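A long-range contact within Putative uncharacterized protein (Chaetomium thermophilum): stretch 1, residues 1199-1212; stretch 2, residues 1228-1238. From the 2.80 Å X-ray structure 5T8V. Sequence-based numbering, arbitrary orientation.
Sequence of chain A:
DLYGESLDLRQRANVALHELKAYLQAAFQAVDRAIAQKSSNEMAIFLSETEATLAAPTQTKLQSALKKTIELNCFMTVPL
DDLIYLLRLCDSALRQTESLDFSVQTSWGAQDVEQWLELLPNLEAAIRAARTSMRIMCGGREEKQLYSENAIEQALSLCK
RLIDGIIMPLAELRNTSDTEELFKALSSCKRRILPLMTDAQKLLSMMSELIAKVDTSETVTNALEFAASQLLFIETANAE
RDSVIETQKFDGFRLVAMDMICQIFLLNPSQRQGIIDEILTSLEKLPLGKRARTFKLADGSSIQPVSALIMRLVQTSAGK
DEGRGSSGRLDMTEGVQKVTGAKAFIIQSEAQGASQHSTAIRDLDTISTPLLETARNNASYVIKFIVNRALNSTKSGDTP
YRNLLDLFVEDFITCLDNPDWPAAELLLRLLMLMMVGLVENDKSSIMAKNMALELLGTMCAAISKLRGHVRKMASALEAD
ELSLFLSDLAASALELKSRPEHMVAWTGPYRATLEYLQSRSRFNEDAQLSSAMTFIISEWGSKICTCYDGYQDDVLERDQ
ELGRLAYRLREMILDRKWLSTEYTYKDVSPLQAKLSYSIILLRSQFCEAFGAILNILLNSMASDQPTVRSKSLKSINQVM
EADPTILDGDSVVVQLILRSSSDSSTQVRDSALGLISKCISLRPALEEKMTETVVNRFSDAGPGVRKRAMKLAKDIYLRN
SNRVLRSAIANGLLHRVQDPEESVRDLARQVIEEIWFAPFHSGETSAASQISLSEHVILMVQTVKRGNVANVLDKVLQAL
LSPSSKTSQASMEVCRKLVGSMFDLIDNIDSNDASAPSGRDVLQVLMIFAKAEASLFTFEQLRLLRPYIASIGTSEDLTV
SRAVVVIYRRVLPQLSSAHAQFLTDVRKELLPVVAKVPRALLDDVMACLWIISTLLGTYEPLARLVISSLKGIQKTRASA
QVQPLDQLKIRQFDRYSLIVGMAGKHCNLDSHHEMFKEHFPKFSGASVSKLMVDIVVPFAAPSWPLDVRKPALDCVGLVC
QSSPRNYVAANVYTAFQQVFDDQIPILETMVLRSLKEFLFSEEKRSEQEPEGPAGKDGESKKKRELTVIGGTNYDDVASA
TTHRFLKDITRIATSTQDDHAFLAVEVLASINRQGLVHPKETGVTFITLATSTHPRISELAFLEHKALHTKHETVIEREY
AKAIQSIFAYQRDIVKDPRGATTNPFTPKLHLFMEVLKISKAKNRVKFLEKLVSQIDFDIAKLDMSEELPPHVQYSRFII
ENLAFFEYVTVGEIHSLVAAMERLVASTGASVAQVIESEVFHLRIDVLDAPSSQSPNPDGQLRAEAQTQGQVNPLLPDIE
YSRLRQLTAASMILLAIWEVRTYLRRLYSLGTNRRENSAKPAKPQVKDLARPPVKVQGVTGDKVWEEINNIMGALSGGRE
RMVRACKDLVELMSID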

# COMPACT_ATOMS: atom_id res chain seq x y z
N GLU A 1199 10.83 45.69 13.41
CA GLU A 1199 9.50 45.76 14.00
C GLU A 1199 9.05 44.39 14.50
O GLU A 1199 7.92 43.97 14.23
CB GLU A 1199 8.50 46.32 12.99
CG GLU A 1199 8.70 47.80 12.67
CD GLU A 1199 7.49 48.42 12.00
OE1 GLU A 1199 6.63 47.67 11.51
OE2 GLU A 1199 7.40 49.67 11.97
N TYR A 1200 9.94 43.69 15.21
CA TYR A 1200 9.59 42.38 15.74
C TYR A 1200 8.74 42.50 17.01
O TYR A 1200 7.72 41.81 17.15
CB TYR A 1200 10.86 41.57 16.03
CG TYR A 1200 11.49 40.89 14.82
CD1 TYR A 1200 10.76 40.65 13.66
CD2 TYR A 1200 12.82 40.48 14.85
CE1 TYR A 1200 11.33 40.03 12.57
CE2 TYR A 1200 13.40 39.86 13.75
CZ TYR A 1200 12.64 39.63 12.62
OH TYR A 1200 13.21 39.02 11.53
N ALA A 1201 9.15 43.36 17.94
CA ALA A 1201 8.40 43.51 19.18
C ALA A 1201 6.95 43.90 18.90
O ALA A 1201 6.02 43.24 19.36
CB ALA A 1201 9.08 44.55 20.07
N LYS A 1202 6.76 44.99 18.15
CA LYS A 1202 5.40 45.42 17.83
C LYS A 1202 4.62 44.34 17.10
O LYS A 1202 3.39 44.27 17.23
CB LYS A 1202 5.44 46.70 16.99
CG LYS A 1202 6.17 47.86 17.64
CD LYS A 1202 5.49 49.20 17.34
CE LYS A 1202 5.41 49.49 15.85
NZ LYS A 1202 4.71 50.77 15.56
N ALA A 1203 5.31 43.49 16.33
CA ALA A 1203 4.62 42.42 15.61
C ALA A 1203 4.12 41.35 16.58
O ALA A 1203 2.98 40.90 16.48
CB ALA A 1203 5.55 41.81 14.57
N ILE A 1204 4.97 40.93 17.52
CA ILE A 1204 4.56 39.93 18.49
C ILE A 1204 3.42 40.47 19.35
O ILE A 1204 2.36 39.84 19.48
CB ILE A 1204 5.77 39.50 19.35
CG1 ILE A 1204 6.85 38.89 18.46
CG2 ILE A 1204 5.33 38.50 20.43
CD1 ILE A 1204 8.19 38.71 19.15
N GLN A 1205 3.62 41.65 19.95
CA GLN A 1205 2.56 42.27 20.73
C GLN A 1205 1.27 42.36 19.92
O GLN A 1205 0.18 42.11 20.45
CB GLN A 1205 3.00 43.66 21.20
CG GLN A 1205 4.20 43.65 22.13
CD GLN A 1205 4.90 45.00 22.19
OE1 GLN A 1205 4.41 45.99 21.66
NE2 GLN A 1205 6.06 45.03 22.84
N SER A 1206 1.38 42.72 18.64
CA SER A 1206 0.20 42.84 17.79
C SER A 1206 -0.50 41.50 17.63
O SER A 1206 -1.73 41.41 17.74
CB SER A 1206 0.60 43.41 16.43
OG SER A 1206 -0.53 43.49 15.57
N ILE A 1207 0.26 40.44 17.36
CA ILE A 1207 -0.34 39.12 17.21
C ILE A 1207 -1.06 38.71 18.49
O ILE A 1207 -2.16 38.16 18.45
CB ILE A 1207 0.72 38.08 16.80
CG1 ILE A 1207 1.26 38.41 15.40
CG2 ILE A 1207 0.14 36.67 16.83
CD1 ILE A 1207 2.43 37.55 14.98
N PHE A 1208 -0.45 38.99 19.64
CA PHE A 1208 -1.09 38.63 20.91
C PHE A 1208 -2.39 39.41 21.10
O PHE A 1208 -3.43 38.82 21.41
CB PHE A 1208 -0.14 38.88 22.08
CG PHE A 1208 -0.79 38.73 23.42
CD1 PHE A 1208 -1.23 37.49 23.85
CD2 PHE A 1208 -0.96 39.82 24.25
CE1 PHE A 1208 -1.84 37.34 25.08
CE2 PHE A 1208 -1.56 39.68 25.49
CZ PHE A 1208 -2.00 38.44 25.90
N ALA A 1209 -2.34 40.73 20.93
CA ALA A 1209 -3.55 41.54 21.08
C ALA A 1209 -4.64 41.08 20.12
O ALA A 1209 -5.83 41.09 20.46
CB ALA A 1209 -3.23 43.01 20.86
N TYR A 1210 -4.25 40.66 18.91
CA TYR A 1210 -5.22 40.20 17.93
C TYR A 1210 -5.86 38.89 18.37
O TYR A 1210 -7.09 38.73 18.31
CB TYR A 1210 -4.54 40.04 16.57
CG TYR A 1210 -5.46 39.66 15.43
CD1 TYR A 1210 -6.30 40.59 14.86
CD2 TYR A 1210 -5.46 38.37 14.92
CE1 TYR A 1210 -7.14 40.25 13.81
CE2 TYR A 1210 -6.29 38.02 13.87
CZ TYR A 1210 -7.13 38.96 13.32
OH TYR A 1210 -7.96 38.62 12.28
N GLN A 1211 -5.04 37.94 18.83
CA GLN A 1211 -5.58 36.67 19.31
C GLN A 1211 -6.47 36.86 20.54
O GLN A 1211 -7.43 36.11 20.73
CB GLN A 1211 -4.44 35.70 19.64
CG GLN A 1211 -3.63 35.27 18.43
CD GLN A 1211 -4.40 34.35 17.51
OE1 GLN A 1211 -5.16 33.50 17.97
NE2 GLN A 1211 -4.20 34.51 16.21
N ARG A 1212 -6.17 37.86 21.36
CA ARG A 1212 -6.90 38.06 22.61
C ARG A 1212 -8.22 38.78 22.38
O ARG A 1212 -9.26 38.36 22.88
CB ARG A 1212 -6.03 38.84 23.61
CG ARG A 1212 -6.78 39.37 24.82
CD ARG A 1212 -5.83 39.94 25.86
NE ARG A 1212 -4.87 40.88 25.29
CZ ARG A 1212 -5.16 42.13 24.94
NH1 ARG A 1212 -6.39 42.61 25.11
NH2 ARG A 1212 -4.22 42.91 24.43
N PRO A 1228 2.10 26.31 16.96
CA PRO A 1228 2.15 27.64 17.58
C PRO A 1228 1.50 28.69 16.70
O PRO A 1228 1.42 28.56 15.47
CB PRO A 1228 3.65 27.90 17.73
CG PRO A 1228 4.26 27.14 16.61
CD PRO A 1228 3.42 25.91 16.43
N LYS A 1229 1.01 29.76 17.35
CA LYS A 1229 0.36 30.83 16.61
C LYS A 1229 1.32 31.50 15.64
O LYS A 1229 0.93 31.91 14.54
CB LYS A 1229 -0.22 31.86 17.59
CG LYS A 1229 -1.26 31.29 18.55
CD LYS A 1229 -2.48 30.76 17.81
CE LYS A 1229 -3.54 30.27 18.77
NZ LYS A 1229 -4.07 31.36 19.63
N LEU A 1230 2.59 31.63 16.03
CA LEU A 1230 3.60 32.29 15.22
C LEU A 1230 4.24 31.35 14.20
O LEU A 1230 5.27 31.70 13.62
CB LEU A 1230 4.68 32.89 16.11
CG LEU A 1230 4.21 33.80 17.25
CD1 LEU A 1230 5.40 34.25 18.10
CD2 LEU A 1230 3.45 34.99 16.71
N HIS A 1231 3.67 30.16 13.98
CA HIS A 1231 4.30 29.21 13.08
C HIS A 1231 4.38 29.75 11.66
O HIS A 1231 5.32 29.42 10.92
CB HIS A 1231 3.56 27.87 13.11
CG HIS A 1231 2.48 27.73 12.08
ND1 HIS A 1231 1.18 28.12 12.30
CD2 HIS A 1231 2.51 27.23 10.82
CE1 HIS A 1231 0.46 27.87 11.23
NE2 HIS A 1231 1.24 27.33 10.31
N LEU A 1232 3.43 30.59 11.25
CA LEU A 1232 3.57 31.31 9.99
C LEU A 1232 4.76 32.26 10.05
O LEU A 1232 5.63 32.25 9.18
CB LEU A 1232 2.29 32.08 9.65
CG LEU A 1232 1.00 31.32 9.36
CD1 LEU A 1232 1.26 30.03 8.60
CD2 LEU A 1232 0.21 31.05 10.65
N PHE A 1233 4.80 33.10 11.10
CA PHE A 1233 5.90 34.04 11.27
C PHE A 1233 7.25 33.35 11.06
O PHE A 1233 7.99 33.68 10.12
CB PHE A 1233 5.82 34.66 12.67
CG PHE A 1233 6.55 35.97 12.81
CD1 PHE A 1233 7.54 36.35 11.91
CD2 PHE A 1233 6.24 36.83 13.85
CE1 PHE A 1233 8.20 37.55 12.05
CE2 PHE A 1233 6.90 38.04 14.00
CZ PHE A 1233 7.88 38.40 13.10
N MET A 1234 7.57 32.38 11.92
CA MET A 1234 8.85 31.70 11.80
C MET A 1234 9.01 31.03 10.44
O MET A 1234 10.12 30.96 9.92
CB MET A 1234 9.00 30.68 12.92
CG MET A 1234 9.27 31.32 14.28
SD MET A 1234 10.11 30.21 15.43
CE MET A 1234 11.70 30.02 14.63
N GLU A 1235 7.91 30.53 9.86
CA GLU A 1235 8.01 29.94 8.53
C GLU A 1235 8.55 30.96 7.53
O GLU A 1235 9.43 30.64 6.72
CB GLU A 1235 6.66 29.41 8.08
CG GLU A 1235 6.73 28.56 6.81
CD GLU A 1235 5.47 27.75 6.58
OE1 GLU A 1235 4.51 28.28 5.99
OE2 GLU A 1235 5.45 26.56 6.98
N VAL A 1236 8.06 32.20 7.60
CA VAL A 1236 8.59 33.25 6.74
C VAL A 1236 10.06 33.50 7.05
O VAL A 1236 10.85 33.81 6.15
CB VAL A 1236 7.75 34.53 6.89
CG1 VAL A 1236 8.34 35.68 6.08
CG2 VAL A 1236 6.31 34.27 6.46
N LEU A 1237 10.45 33.37 8.32
CA LEU A 1237 11.85 33.51 8.69
C LEU A 1237 12.70 32.33 8.26
O LEU A 1237 13.91 32.33 8.52
CB LEU A 1237 11.97 33.72 10.20
CG LEU A 1237 11.87 35.16 10.70
CD1 LEU A 1237 13.12 35.93 10.34
CD2 LEU A 1237 10.64 35.86 10.13
N LYS A 1238 12.11 31.32 7.62
CA LYS A 1238 12.87 30.19 7.10
C LYS A 1238 13.58 30.52 5.79
O LYS A 1238 14.33 29.68 5.28
CB LYS A 1238 11.95 28.99 6.90
CG LYS A 1238 12.62 27.64 7.12
CD LYS A 1238 11.69 26.48 6.80
CE LYS A 1238 10.44 26.48 7.68
NZ LYS A 1238 9.61 25.26 7.48

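The contact joins a helix to a second helix and the turn that leads into it. The helices run in nearly opposite directions, their N-to-C axes at 150° and no closer than 12.5 Å. At that spacing the backbones stay well apart; even the nearest CA atoms, those of Ile1207 and Leu1230, are 8.1 Å from each other. Side chains must therefore bridge the gap, and together they bury 411 Å² over both stretches. On the first helix the contact residues are Tyr1200, Ala1203, Ile1207 and Gln1211, spaced three or four apart so that they line up along one side. On the second stretch Lys1229 and Leu1230, just before the helix, are followed by Phe1233 and Leu1237, and because the directions are nearly reversed, the end of one row meets the beginning of the other.

Apolar packing supplies most of the contact, with Phe1233 at its centre. This residue has the largest covered area, 78 Å², and its CA-to-CB bond points toward the first helix, so that with chi1 at t the ring reaches three residues there. Its CZ lies 3.7 Å from CD1 of Tyr1200, its CE2 lies 4.0 Å from CB of Ala1203, and its CD2 lies 4.0 Å from CD1 of Ile1207. A broad, flat, wholly apolar side chain suits this position, since it can span successive turns of the facing helix. Ala1203 suits its place by being small: its CB points toward the second stretch and touches the phenyl ring without holding it off, between the larger side chains of Tyr1200 and Ile1207.

Ile1207, in the m,t rotamer, extends its CD1 to 3.3 Å from CD2 of Leu1230. Leu1230 holds the N-cap position of the second helix, and its CA-to-CB bond points sideways, but the end of the side chain comes nearer the first helix. A long, branched side chain is well fitted to such a site, because one methyl group, CD2, can reach a partner that the CB does not face.

The aromatic pair closes the other end of the row. The Tyr1200 and Phe1233 ring centroids are 5.8 Å apart and the planes meet at 66°, an oblique arrangement in which Tyr1200 CD1 approaches the edge of the phenyl ring. Tyr1200 also starts from a sideways CA-to-CB bond, and its length carries OH to 3.3 Å from CD1 of Leu1237. That methyl cannot satisfy a hydroxyl, which instead finds a hydrogen bond elsewhere in the structure. The Tyr1200 side chain is poorly ordered, so its finer geometry deserves caution.

The polar part of the contact is a single hydrogen bond, from Lys1229 NZ to Gln1211 OE1, at 2.9 Å. Both CA-to-CB bonds point toward the opposing stretch, and two flexible side chains cover the distance. Both residues are buried, where an unpaired ammonium would be costly; the amide oxygen of glutamine is a good neutral acceptor for it, and NZ is also hydrogen-bonded elsewhere in the structure.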